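Local coordinates for protein sulfatase (Bacteroides fragilis CAG:558, PDB 6USS) that probably hydrolyses sulfate esters as a calcium-dependent arylsulfatase of the gut microbiota, captured here as a catalytic-site variant, at residues Q75-T80 and G366-D371; D375-I380 and D416-R421; D382-I387 and Q400-I405; L388-V393 and S406-L411. The protein carries 1 engineered substitution. All blocks are in the same frame, centred on the assembly; numbering follows the deposited sequence.

Contact 1. Residues Q75-T80 and G366-D371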
loop_
_atom_site.group_PDB
_atom_site.type_symbol
_atom_site.label_atom_id
_atom_site.label_comp_id
_atom_site.label_asym_id
_atom_site.label_seq_id
_atom_site.Cartn_x
_atom_site.Cartn_y
_atom_site.Cartn_z
ATOM N N GLN A 75 17.572 29.351 -3.076
ATOM C CA GLN A 75 17.278 28.743 -4.366
ATOM C C GLN A 75 15.794 28.743 -4.712
ATOM O O GLN A 75 15.432 28.308 -5.814
ATOM C CB GLN A 75 17.813 27.316 -4.398
ATOM C CG GLN A 75 19.287 27.231 -4.078
ATOM C CD GLN A 75 19.702 25.844 -3.578
ATOM O OE1 GLN A 75 19.039 25.245 -2.716
ATOM N NE2 GLN A 75 20.816 25.338 -4.104
ATOM N N GLY A 76 14.925 29.217 -3.816
ATOM C CA GLY A 76 13.499 29.204 -4.078
ATOM C C GLY A 76 12.741 30.427 -3.597
ATOM O O GLY A 76 13.293 31.535 -3.535
ATOM N N VAL A 77 11.462 30.242 -3.270
ATOM C CA VAL A 77 10.598 31.313 -2.794
ATOM C C VAL A 77 10.180 30.978 -1.371
ATOM O O VAL A 77 9.942 29.806 -1.046
ATOM C CB VAL A 77 9.360 31.512 -3.703
ATOM C CG1 VAL A 77 8.498 30.249 -3.739
ATOM C CG2 VAL A 77 8.519 32.739 -3.269
ATOM N N MET A 78 10.122 32.008 -0.521
ATOM C CA MET A 78 9.563 31.907 0.819
ATOM C C MET A 78 8.147 32.459 0.808
ATOM O O MET A 78 7.882 33.492 0.187
ATOM C CB MET A 78 10.393 32.695 1.832
ATOM C CG MET A 78 11.860 32.314 1.908
ATOM S SD MET A 78 12.785 33.536 2.869
ATOM C CE MET A 78 11.791 33.602 4.374
ATOM N N PHE A 79 7.242 31.793 1.510
ATOM C CA PHE A 79 5.896 32.321 1.701
ATOM C C PHE A 79 5.808 32.873 3.117
ATOM O O PHE A 79 5.820 32.113 4.090
ATOM C CB PHE A 79 4.838 31.253 1.443
ATOM C CG PHE A 79 4.627 30.963 -0.017
ATOM C CD1 PHE A 79 5.396 30.002 -0.673
ATOM C CD2 PHE A 79 3.672 31.665 -0.742
ATOM C CE1 PHE A 79 5.202 29.731 -2.012
ATOM C CE2 PHE A 79 3.473 31.405 -2.090
ATOM C CZ PHE A 79 4.244 30.437 -2.726
ATOM N N THR A 80 5.746 34.190 3.237
ATOM C CA THR A 80 5.761 34.836 4.541
ATOM C C THR A 80 4.375 34.930 5.170
ATOM O O THR A 80 4.259 35.377 6.318
ATOM C CB THR A 80 6.393 36.235 4.434
ATOM O OG1 THR A 80 5.650 37.028 3.505
ATOM C CG2 THR A 80 7.820 36.137 3.958
ATOM N N GLY A 366 14.009 26.198 -12.459
ATOM C CA GLY A 366 13.515 26.525 -13.777
ATOM C C GLY A 366 12.150 27.192 -13.817
ATOM O O GLY A 366 11.784 27.773 -14.853
ATOM N N VAL A 367 11.387 27.117 -12.733
ATOM C CA VAL A 367 10.038 27.657 -12.667
ATOM C C VAL A 367 9.954 28.784 -11.648
ATOM O O VAL A 367 9.431 29.862 -11.933
ATOM C CB VAL A 367 9.023 26.539 -12.337
ATOM C CG1 VAL A 367 7.604 27.110 -12.174
ATOM C CG2 VAL A 367 9.090 25.427 -13.401
ATOM N N VAL A 368 10.468 28.547 -10.452
ATOM C CA VAL A 368 10.380 29.494 -9.350
ATOM C C VAL A 368 11.687 30.280 -9.299
ATOM O O VAL A 368 12.780 29.694 -9.322
ATOM C CB VAL A 368 10.063 28.760 -8.033
ATOM C CG1 VAL A 368 10.428 29.591 -6.801
ATOM C CG2 VAL A 368 8.590 28.395 -8.022
ATOM N N LYS A 369 11.578 31.607 -9.286
ATOM C CA LYS A 369 12.768 32.430 -9.351
ATOM C C LYS A 369 13.454 32.441 -7.991
ATOM O O LYS A 369 12.793 32.662 -6.968
ATOM C CB LYS A 369 12.410 33.831 -9.833
ATOM C CG LYS A 369 11.988 33.849 -11.335
ATOM C CD LYS A 369 12.789 32.805 -12.202
ATOM C CE LYS A 369 11.944 32.093 -13.287
ATOM N NZ LYS A 369 12.691 31.001 -14.012
ATOM N N PRO A 370 14.756 32.170 -7.933
ATOM C CA PRO A 370 15.411 31.935 -6.638
ATOM C C PRO A 370 15.508 33.198 -5.792
ATOM O O PRO A 370 15.429 34.327 -6.281
ATOM C CB PRO A 370 16.811 31.408 -7.016
ATOM C CG PRO A 370 17.026 31.822 -8.411
ATOM C CD PRO A 370 15.658 31.942 -9.073
ATOM N N ASP A 371 15.625 32.973 -4.483
ATOM C CA ASP A 371 15.835 34.026 -3.490
ATOM C C ASP A 371 14.722 35.066 -3.501
ATOM O O ASP A 371 14.976 36.271 -3.441
ATOM C CB ASP A 371 17.193 34.702 -3.680
ATOM C CG ASP A 371 17.669 35.411 -2.411
ATOM O OD1 ASP A 371 17.318 34.944 -1.298
ATOM O OD2 ASP A 371 18.384 36.435 -2.523
HETATM O O HOH W 1 13.395 27.822 -7.381
#
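Val368 CG1 stands anti to the backbone N (chi1 160°), and Val77 CG1 sits between its own backbone N and carbonyl carbon (chi1 61°); these two methyls are the ones that meet, CG1 to CG1 at 3.7 Å. The two valine side chains cross at about a right angle, and Val368 CG1 also lies 3.7 Å from the backbone N of Val77, so one methyl rests on both the side chain and the main chain of its partner. Pro370 makes a second touch, its CB 3.6 Å from Gln75 O. The backbones come close at Gly76, its CA 4.2 Å from Pro370 CA, and Gly76 O lies 2.9 Å from Asp371 N. A water bridges the segments, donating to Gln75 O at 2.6 Å and to Val368 O at 2.8 Å. The segments run 103° apart where they touch. The contact lies near the beginning of strand 77-83 in the large mixed sheet of the sulfatase fold, and residues 366-371 belong to the connection that leaves strand 357-363, antiparallel to strand 77-83, and returns as strand 372-374, parallel to it. Backbone bonds from Gly76 and Met78 to Thr372 continue the pairing beyond the loop. Leu411 of helix 408-412 packs on both valines, while the amide oxygen OE1 of Gln75 is taken by Arg363. Lys369 NZ makes a weak 3.5 Å hydrogen bond to Gly366 O of its own loop.

Contact 2. Residues D375-I380 and D416-R421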
loop_
_atom_site.group_PDB
_atom_site.type_symbol
_atom_site.label_atom_id
_atom_site.label_comp_id
_atom_site.label_asym_id
_atom_site.label_seq_id
_atom_site.Cartn_x
_atom_site.Cartn_y
_atom_site.Cartn_z
ATOM N N ASP A 375 4.222 37.518 -0.438
ATOM C CA ASP A 375 3.402 38.073 0.630
ATOM C C ASP A 375 1.967 37.560 0.601
ATOM O O ASP A 375 1.264 37.665 1.615
ATOM C CB ASP A 375 3.398 39.604 0.478
ATOM C CG ASP A 375 3.234 40.339 1.780
ATOM O OD1 ASP A 375 3.231 39.698 2.867
ATOM O OD2 ASP A 375 3.114 41.588 1.702
ATOM N N LYS A 376 1.508 37.041 -0.541
ATOM C CA LYS A 376 0.105 36.669 -0.693
ATOM C C LYS A 376 -0.230 35.467 0.182
ATOM O O LYS A 376 0.565 34.534 0.314
ATOM C CB LYS A 376 -0.216 36.363 -2.157
ATOM C CG LYS A 376 0.219 37.469 -3.132
ATOM C CD LYS A 376 -0.307 38.809 -2.657
ATOM C CE LYS A 376 -0.146 39.904 -3.695
ATOM N NZ LYS A 376 -1.131 40.983 -3.351
ATOM N N TYR A 377 -1.410 35.481 0.784
ATOM C CA TYR A 377 -1.701 34.425 1.738
ATOM C C TYR A 377 -2.281 33.194 1.052
ATOM O O TYR A 377 -2.920 33.279 0.000
ATOM C CB TYR A 377 -2.625 34.908 2.863
ATOM C CG TYR A 377 -3.965 35.550 2.514
ATOM C CD1 TYR A 377 -4.941 34.867 1.793
ATOM C CD2 TYR A 377 -4.286 36.823 2.997
ATOM C CE1 TYR A 377 -6.188 35.453 1.522
ATOM C CE2 TYR A 377 -5.519 37.418 2.722
ATOM C CZ TYR A 377 -6.465 36.727 1.987
ATOM O OH TYR A 377 -7.695 37.308 1.724
ATOM N N LEU A 378 -2.012 32.036 1.656
ATOM C CA LEU A 378 -2.559 30.764 1.218
ATOM C C LEU A 378 -2.791 29.897 2.448
ATOM O O LEU A 378 -2.269 30.175 3.531
ATOM C CB LEU A 378 -1.624 30.077 0.219
ATOM C CG LEU A 378 -0.202 29.810 0.719
ATOM C CD1 LEU A 378 -0.086 28.510 1.543
ATOM C CD2 LEU A 378 0.752 29.775 -0.462
ATOM N N ILE A 379 -3.560 28.822 2.267
ATOM C CA ILE A 379 -3.922 27.948 3.372
ATOM C C ILE A 379 -3.690 26.486 2.983
ATOM O O ILE A 379 -3.744 26.120 1.811
ATOM C CB ILE A 379 -5.380 28.190 3.804
ATOM C CG1 ILE A 379 -5.730 27.370 5.043
ATOM C CG2 ILE A 379 -6.337 27.947 2.621
ATOM C CD1 ILE A 379 -6.521 28.154 6.063
ATOM N N ILE A 380 -3.463 25.646 4.004
ATOM C CA ILE A 380 -2.950 24.283 3.838
ATOM C C ILE A 380 -3.767 23.457 2.834
ATOM O O ILE A 380 -3.194 22.725 2.022
ATOM C CB ILE A 380 -2.854 23.592 5.218
ATOM C CG1 ILE A 380 -2.342 22.153 5.097
ATOM C CG2 ILE A 380 -4.192 23.614 5.950
ATOM C CD1 ILE A 380 -0.928 22.048 4.643
ATOM N N ASP A 416 -3.153 35.793 -8.780
ATOM C CA ASP A 416 -3.283 36.037 -7.343
ATOM C C ASP A 416 -4.557 35.379 -6.824
ATOM O O ASP A 416 -5.602 36.023 -6.700
ATOM C CB ASP A 416 -3.292 37.541 -7.058
ATOM C CG ASP A 416 -3.208 37.871 -5.574
ATOM O OD1 ASP A 416 -3.019 36.934 -4.755
ATOM O OD2 ASP A 416 -3.338 39.081 -5.234
ATOM N N PRO A 417 -4.500 34.087 -6.481
ATOM C CA PRO A 417 -5.654 33.465 -5.800
ATOM C C PRO A 417 -6.027 34.147 -4.486
ATOM O O PRO A 417 -7.131 33.928 -3.980
ATOM C CB PRO A 417 -5.205 32.013 -5.566
ATOM C CG PRO A 417 -3.699 32.043 -5.687
ATOM C CD PRO A 417 -3.391 33.135 -6.681
ATOM N N SER A 418 -5.156 34.986 -3.937
ATOM C CA SER A 418 -5.407 35.623 -2.650
ATOM C C SER A 418 -6.386 36.792 -2.749
ATOM O O SER A 418 -7.088 37.086 -1.771
ATOM C CB SER A 418 -4.078 36.082 -2.069
ATOM O OG SER A 418 -4.228 37.230 -1.276
ATOM N N LYS A 419 -6.453 37.457 -3.912
ATOM C CA LYS A 419 -7.275 38.654 -4.072
ATOM C C LYS A 419 -8.752 38.335 -3.854
ATOM O O LYS A 419 -9.317 37.462 -4.518
ATOM C CB LYS A 419 -7.055 39.261 -5.458
ATOM C CG LYS A 419 -7.887 40.508 -5.725
ATOM C CD LYS A 419 -7.398 41.301 -6.919
ATOM C CE LYS A 419 -8.227 42.594 -7.087
ATOM N NZ LYS A 419 -8.261 43.056 -8.505
ATOM N N GLY A 420 -9.375 39.062 -2.926
ATOM C CA GLY A 420 -10.748 38.835 -2.554
ATOM C C GLY A 420 -11.030 37.570 -1.766
ATOM O O GLY A 420 -12.174 37.388 -1.323
ATOM N N ARG A 421 -10.042 36.696 -1.557
ATOM C CA ARG A 421 -10.310 35.379 -0.988
ATOM C C ARG A 421 -10.448 35.423 0.533
ATOM O O ARG A 421 -9.600 35.994 1.229
ATOM C CB ARG A 421 -9.200 34.407 -1.371
ATOM C CG ARG A 421 -9.336 33.058 -0.714
ATOM C CD ARG A 421 -8.325 32.082 -1.304
ATOM N NE ARG A 421 -8.634 30.726 -0.893
ATOM C CZ ARG A 421 -7.720 29.796 -0.665
ATOM N NH1 ARG A 421 -6.436 30.091 -0.828
ATOM N NH2 ARG A 421 -8.093 28.579 -0.281
HETATM O O HOH W 2 -4.040 40.027 -2.619
HETATM O O HOH W 3 -2.819 38.511 0.267
HETATM O O HOH W 4 -4.416 32.098 -1.913
#
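Tyr377 OH donates a hydrogen bond to Arg421 O, though the modelled 2.4 Å is implausibly short and its exact geometry doubtful; Lys376 NZ makes a salt bridge with Asp416 OD2, 3.5 Å, its hydrogen bond weak. These pairs join the chain running into short strand 378-379 of the large mixed sheet to the loop that leads from helix 408-412 into strand 422-427, first strand of the four-stranded antiparallel sheet. That loop makes two successive beta turns, type I from Asp416 to Lys419 and type II from Ser418 to Arg421. An Asx turn begins it: Ser418 N donates to Asp416 OD1 at 3.0 Å, approaching from above the carboxylate plane. One water is shared by Lys376 NZ, Asp416 OD2 and Ser418 OG, and another joins Tyr377 O to Arg421 NH1, lying at the edge of the guanidinium in its plane. Tyr377 CG sits between the backbone N and the carbonyl carbon (chi1 55°), and one face of the ring receives Ser418 OG, 3.8 Å above its centre. Arg421 O comes to the ring edge near its plane, and Tyr377 OH has a further partner in Gly447 N. The Lys376 chain crosses the Asp416 side chain at about a right angle. Arg421 is extended from CG to NE, with Asp382 as its partner. Across that chain lies Ile379, whose CG2 touches Arg421 NH2 at 3.5 Å.

Contact 3. Residues D382-I387 and Q400-I405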
loop_
_atom_site.group_PDB
_atom_site.type_symbol
_atom_site.label_atom_id
_atom_site.label_comp_id
_atom_site.label_asym_id
_atom_site.label_seq_id
_atom_site.Cartn_x
_atom_site.Cartn_y
_atom_site.Cartn_z
ATOM N N ASP A 382 -4.876 24.275 0.182
ATOM C CA ASP A 382 -4.407 24.626 -1.159
ATOM C C ASP A 382 -3.281 23.712 -1.648
ATOM O O ASP A 382 -3.089 23.566 -2.868
ATOM C CB ASP A 382 -3.913 26.073 -1.197
ATOM C CG ASP A 382 -4.953 27.073 -0.722
ATOM O OD1 ASP A 382 -6.159 26.738 -0.708
ATOM O OD2 ASP A 382 -4.549 28.203 -0.351
ATOM N N PHE A 383 -2.507 23.127 -0.723
ATOM C CA PHE A 383 -1.434 22.201 -1.095
ATOM C C PHE A 383 -1.940 21.062 -1.979
ATOM O O PHE A 383 -1.203 20.574 -2.850
ATOM C CB PHE A 383 -0.769 21.620 0.164
ATOM C CG PHE A 383 0.228 22.539 0.827
ATOM C CD1 PHE A 383 -0.124 23.821 1.214
ATOM C CD2 PHE A 383 1.513 22.095 1.107
ATOM C CE1 PHE A 383 0.803 24.668 1.853
ATOM C CE2 PHE A 383 2.447 22.928 1.740
ATOM C CZ PHE A 383 2.091 24.220 2.111
ATOM N N TYR A 384 -3.207 20.643 -1.775
ATOM C CA TYR A 384 -3.752 19.504 -2.516
ATOM C C TYR A 384 -3.881 19.797 -4.011
ATOM O O TYR A 384 -3.226 19.108 -4.816
ATOM C CB TYR A 384 -5.073 19.082 -1.872
ATOM C CG TYR A 384 -5.830 17.907 -2.431
ATOM C CD1 TYR A 384 -6.407 17.951 -3.695
ATOM C CD2 TYR A 384 -6.044 16.777 -1.647
ATOM C CE1 TYR A 384 -7.142 16.882 -4.178
ATOM C CE2 TYR A 384 -6.783 15.716 -2.102
ATOM C CZ TYR A 384 -7.332 15.768 -3.368
ATOM O OH TYR A 384 -8.063 14.696 -3.821
ATOM N N PRO A 385 -4.663 20.799 -4.454
ATOM C CA PRO A 385 -4.649 21.128 -5.892
ATOM C C PRO A 385 -3.278 21.519 -6.397
ATOM O O PRO A 385 -2.977 21.247 -7.557
ATOM C CB PRO A 385 -5.620 22.317 -6.012
ATOM C CG PRO A 385 -6.294 22.441 -4.698
ATOM C CD PRO A 385 -5.396 21.821 -3.683
ATOM N N SER A 386 -2.439 22.161 -5.570
ATOM C CA SER A 386 -1.151 22.653 -6.068
ATOM C C SER A 386 -0.205 21.506 -6.378
ATOM O O SER A 386 0.503 21.523 -7.392
ATOM C CB SER A 386 -0.498 23.603 -5.066
ATOM O OG SER A 386 -1.378 24.648 -4.704
ATOM N N ILE A 387 -0.183 20.490 -5.522
ATOM C CA ILE A 387 0.732 19.382 -5.741
ATOM C C ILE A 387 0.281 18.556 -6.951
ATOM O O ILE A 387 1.104 18.132 -7.770
ATOM C CB ILE A 387 0.855 18.559 -4.442
ATOM C CG1 ILE A 387 1.768 19.308 -3.461
ATOM C CG2 ILE A 387 1.368 17.155 -4.745
ATOM C CD1 ILE A 387 1.615 18.951 -1.990
ATOM N N GLN A 400 -15.113 14.099 -2.638
ATOM C CA GLN A 400 -15.393 15.264 -1.815
ATOM C C GLN A 400 -15.089 16.543 -2.584
ATOM O O GLN A 400 -14.225 16.542 -3.471
ATOM C CB GLN A 400 -14.547 15.249 -0.532
ATOM C CG GLN A 400 -13.089 15.696 -0.723
ATOM C CD GLN A 400 -12.233 14.680 -1.498
ATOM O OE1 GLN A 400 -12.742 13.693 -2.044
ATOM N NE2 GLN A 400 -10.926 14.914 -1.527
ATOM N N PRO A 401 -15.761 17.652 -2.261
ATOM C CA PRO A 401 -15.391 18.940 -2.867
ATOM C C PRO A 401 -13.983 19.342 -2.468
ATOM O O PRO A 401 -13.502 18.987 -1.391
ATOM C CB PRO A 401 -16.418 19.925 -2.292
ATOM C CG PRO A 401 -17.462 19.094 -1.648
ATOM C CD PRO A 401 -16.798 17.813 -1.233
ATOM N N ILE A 402 -13.319 20.093 -3.344
ATOM C CA ILE A 402 -11.961 20.562 -3.090
ATOM C C ILE A 402 -12.020 22.044 -2.747
ATOM O O ILE A 402 -12.261 22.884 -3.623
ATOM C CB ILE A 402 -11.034 20.307 -4.279
ATOM C CG1 ILE A 402 -11.079 18.830 -4.652
ATOM C CG2 ILE A 402 -9.610 20.708 -3.928
ATOM C CD1 ILE A 402 -10.478 17.949 -3.605
ATOM N N ASP A 403 -11.778 22.371 -1.476
ATOM C CA ASP A 403 -11.764 23.761 -1.030
ATOM C C ASP A 403 -10.434 24.466 -1.305
ATOM O O ASP A 403 -10.418 25.685 -1.477
ATOM C CB ASP A 403 -12.114 23.810 0.456
ATOM C CG ASP A 403 -13.470 23.158 0.749
ATOM O OD1 ASP A 403 -14.478 23.576 0.142
ATOM O OD2 ASP A 403 -13.543 22.219 1.563
ATOM N N GLY A 404 -9.323 23.735 -1.370
ATOM C CA GLY A 404 -8.049 24.369 -1.664
ATOM C C GLY A 404 -8.055 25.063 -3.015
ATOM O O GLY A 404 -8.780 24.681 -3.938
ATOM N N ILE A 405 -7.254 26.121 -3.118
ATOM C CA ILE A 405 -7.066 26.873 -4.355
ATOM C C ILE A 405 -5.587 26.811 -4.714
ATOM O O ILE A 405 -4.733 27.157 -3.890
ATOM C CB ILE A 405 -7.518 28.341 -4.215
ATOM C CG1 ILE A 405 -8.972 28.443 -3.759
ATOM C CG2 ILE A 405 -7.360 29.051 -5.535
ATOM C CD1 ILE A 405 -9.962 27.882 -4.772
HETATM O O HOH W 5 -3.529 29.418 -2.763
#
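Asp382 and Gly404 bring their backbones unusually close, CA to CA 3.7 Å, where the beginning of helix 383-390 meets the irregular chain 400-405 that leads on to helix 408-412. There is no room for a beta carbon at Gly404, where Asp382 CA and Pro385 CD stand close. At the first turn, Asp382 O accepts from both Ser386 N and Ser386 OG, the hydroxyl at 2.7 Å and above the carbonyl plane. Asp382 CG lies anti to the carbonyl carbon (chi1 -55°), and OD1 takes a nearly straight bond from Ile405 N, 2.7 Å and 167°, met from above the carboxylate plane. A water donates to Ile405 O and, weakly, to Asp382 OD2. Pro385 CG then packs 3.4 Å from Gly404 O and 3.8 Å from Ile402 CG2. Farther out, the Tyr384 and Ile402 side chains cross at about a right angle, with Ile402 CD1 3.5 Å from Tyr384 CE1. Tyr384 and Gln400 reach toward each other tip to tip, ring and amide planes 90° apart; their polar ends bond to others, Tyr384 OH and Gln400 OE1 to Thr147, and Gln400 NE2 to Thr97 O. Asp382 also holds Ile379 N through OD2 and forms a salt bridge to Arg421 through OD1, so one buried carboxylate gathers three pieces of chain, and the arginine beside it would be expected to stabilise its negative charge.

Contact 4. Residues L388-V393 and S406-L411; sequences LEMAQV and SFIPLL
Glu389 and Ile408 slide past each other in opposite directions, the glutamate stem lying alongside the isoleucine: Glu389 CD is 3.6 Å from Ile408 CG1, and Glu389 OE2 lies 3.3 Å from Ile408 CG2. Glu389 CG is anti to the backbone N (chi1 174°) and the chain runs on extended; the carboxylate lies between Ile408, through OE2, and Ser406, through OE1. There Ser406 OG donates to Glu389 OE1 at 2.7 Å, approaching from above the carboxylate plane. The same hydroxyl accepts from Ile408 N at 3.3 Å in an ST turn, immediately ahead of helix 408-412, whose N-cap position is held by Phe407. Met390 leaves the other helix beside Glu389, also extended beyond CG, and crosses Leu411 at about a right angle; its CE touches Leu411 CD1 at 3.5 Å and reaches the Phe407 ring more loosely, 4.5 Å from CE1. Leu411 CD1 itself lies at the edge of that ring, in its plane. The contact thus packs the end of helix 383-390, closed by a Schellman motif at Gln392, against the start of helix 408-412. Its chemistry divides in two: Met390, Phe407 and Leu411 form a buried apolar side, and at the exposed Glu389 a carboxylate and a helix-start amide are linked through one serine hydroxyl, where the positive end of the helix dipole would be expected to favour a carboxylate.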
loop_
_atom_site.group_PDB
_atom_site.type_symbol
_atom_site.label_atom_id
_atom_site.label_comp_id
_atom_site.label_asym_id
_atom_site.label_seq_id
_atom_site.Cartn_x
_atom_site.Cartn_y
_atom_site.Cartn_z
ATOM N N LEU A 388 -1.033 18.361 -7.114
ATOM C CA LEU A 388 -1.540 17.670 -8.294
ATOM C C LEU A 388 -1.194 18.424 -9.576
ATOM O O LEU A 388 -0.897 17.797 -10.607
ATOM C CB LEU A 388 -3.049 17.476 -8.161
ATOM C CG LEU A 388 -3.409 16.568 -6.977
ATOM C CD1 LEU A 388 -4.908 16.455 -6.814
ATOM C CD2 LEU A 388 -2.758 15.190 -7.108
ATOM N N GLU A 389 -1.238 19.762 -9.534
ATOM C CA GLU A 389 -0.885 20.564 -10.700
ATOM C C GLU A 389 0.613 20.512 -10.969
ATOM O O GLU A 389 1.043 20.472 -12.129
ATOM C CB GLU A 389 -1.344 22.009 -10.503
ATOM C CG GLU A 389 -0.892 22.977 -11.597
ATOM C CD GLU A 389 -1.615 24.328 -11.527
ATOM O OE1 GLU A 389 -2.494 24.504 -10.638
ATOM O OE2 GLU A 389 -1.319 25.207 -12.375
ATOM N N MET A 390 1.424 20.514 -9.909
ATOM C CA MET A 390 2.857 20.353 -10.095
ATOM C C MET A 390 3.153 19.032 -10.772
ATOM O O MET A 390 4.083 18.930 -11.586
ATOM C CB MET A 390 3.581 20.427 -8.751
ATOM C CG MET A 390 3.748 21.804 -8.180
ATOM S SD MET A 390 4.094 21.637 -6.421
ATOM C CE MET A 390 4.585 23.280 -5.954
ATOM N N ALA A 391 2.378 18.002 -10.431
ATOM C CA ALA A 391 2.548 16.670 -10.996
ATOM C C ALA A 391 1.894 16.526 -12.366
ATOM O O ALA A 391 1.931 15.436 -12.950
ATOM C CB ALA A 391 1.996 15.628 -10.026
ATOM N N GLN A 392 1.321 17.608 -12.893
ATOM C CA GLN A 392 0.701 17.612 -14.214
ATOM C C GLN A 392 -0.430 16.599 -14.288
ATOM O O GLN A 392 -0.652 15.966 -15.321
ATOM C CB GLN A 392 1.739 17.364 -15.312
ATOM C CG GLN A 392 2.927 18.294 -15.244
ATOM C CD GLN A 392 3.993 17.909 -16.245
ATOM O OE1 GLN A 392 3.722 17.195 -17.217
ATOM N NE2 GLN A 392 5.219 18.355 -16.006
ATOM N N VAL A 393 -1.114 16.409 -13.167
ATOM C CA VAL A 393 -2.377 15.685 -13.154
ATOM C C VAL A 393 -3.444 16.649 -13.662
ATOM O O VAL A 393 -4.148 17.294 -12.872
ATOM C CB VAL A 393 -2.695 15.142 -11.748
ATOM C CG1 VAL A 393 -3.924 14.227 -11.773
ATOM C CG2 VAL A 393 -1.488 14.383 -11.213
ATOM N N SER A 406 -5.289 26.375 -5.931
ATOM C CA SER A 406 -3.900 26.258 -6.359
ATOM C C SER A 406 -3.145 27.568 -6.156
ATOM O O SER A 406 -3.659 28.648 -6.464
ATOM C CB SER A 406 -3.834 25.841 -7.816
ATOM O OG SER A 406 -2.495 25.622 -8.171
ATOM N N PHE A 407 -1.940 27.481 -5.586
ATOM C CA PHE A 407 -1.070 28.637 -5.479
ATOM C C PHE A 407 0.035 28.609 -6.524
ATOM O O PHE A 407 0.988 29.386 -6.428
ATOM C CB PHE A 407 -0.475 28.771 -4.068
ATOM C CG PHE A 407 0.141 27.502 -3.498
ATOM C CD1 PHE A 407 1.381 27.043 -3.938
ATOM C CD2 PHE A 407 -0.492 26.806 -2.471
ATOM C CE1 PHE A 407 1.962 25.881 -3.407
ATOM C CE2 PHE A 407 0.087 25.639 -1.925
ATOM C CZ PHE A 407 1.318 25.179 -2.396
ATOM N N ILE A 408 -0.080 27.739 -7.526
ATOM C CA ILE A 408 0.861 27.713 -8.644
ATOM C C ILE A 408 0.929 29.102 -9.285
ATOM O O ILE A 408 2.021 29.522 -9.709
ATOM C CB ILE A 408 0.485 26.625 -9.671
ATOM C CG1 ILE A 408 1.015 25.251 -9.266
ATOM C CG2 ILE A 408 1.122 26.899 -11.016
ATOM C CD1 ILE A 408 0.863 24.907 -7.822
ATOM N N PRO A 409 -0.173 29.859 -9.392
ATOM C CA PRO A 409 -0.037 31.234 -9.911
ATOM C C PRO A 409 0.832 32.130 -9.045
ATOM O O PRO A 409 1.397 33.097 -9.569
ATOM C CB PRO A 409 -1.486 31.741 -9.987
ATOM C CG PRO A 409 -2.271 30.533 -10.224
ATOM C CD PRO A 409 -1.587 29.429 -9.420
ATOM N N LEU A 410 0.968 31.853 -7.744
ATOM C CA LEU A 410 1.942 32.604 -6.960
ATOM C C LEU A 410 3.355 32.137 -7.261
ATOM O O LEU A 410 4.281 32.952 -7.319
ATOM C CB LEU A 410 1.642 32.477 -5.468
ATOM C CG LEU A 410 0.254 32.965 -5.057
ATOM C CD1 LEU A 410 -0.096 32.511 -3.642
ATOM C CD2 LEU A 410 0.178 34.475 -5.190
ATOM N N LEU A 411 3.534 30.836 -7.485
ATOM C CA LEU A 411 4.870 30.318 -7.769
ATOM C C LEU A 411 5.404 30.849 -9.096
ATOM O O LEU A 411 6.610 31.066 -9.248
ATOM C CB LEU A 411 4.846 28.794 -7.775
ATOM C CG LEU A 411 4.528 28.191 -6.412
ATOM C CD1 LEU A 411 4.250 26.709 -6.581
ATOM C CD2 LEU A 411 5.662 28.430 -5.420
#

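Of the segments joined here, 75-80 comes first, and contact 1 closes the longest loop, 285 intervening residues, when the chain returns at 366-371. Contact 2 then opens at 375-380, beside the same strand, where Phe79 packs on Leu378, and closes at 416-421. Contacts 3 and 4 both nest inside that loop. They cross each other, since 382-387 and 388-393 follow one another along helix 383-390 and meet 400-405 and 406-411 in the same order. Asp382 to Arg421 joins contact 3 to contact 2, and Leu411 joins contact 4 to contact 1. Together the four join strands 77-83 and 378-379 of the large sheet to two helices and to the loop leading into the four-stranded sheet.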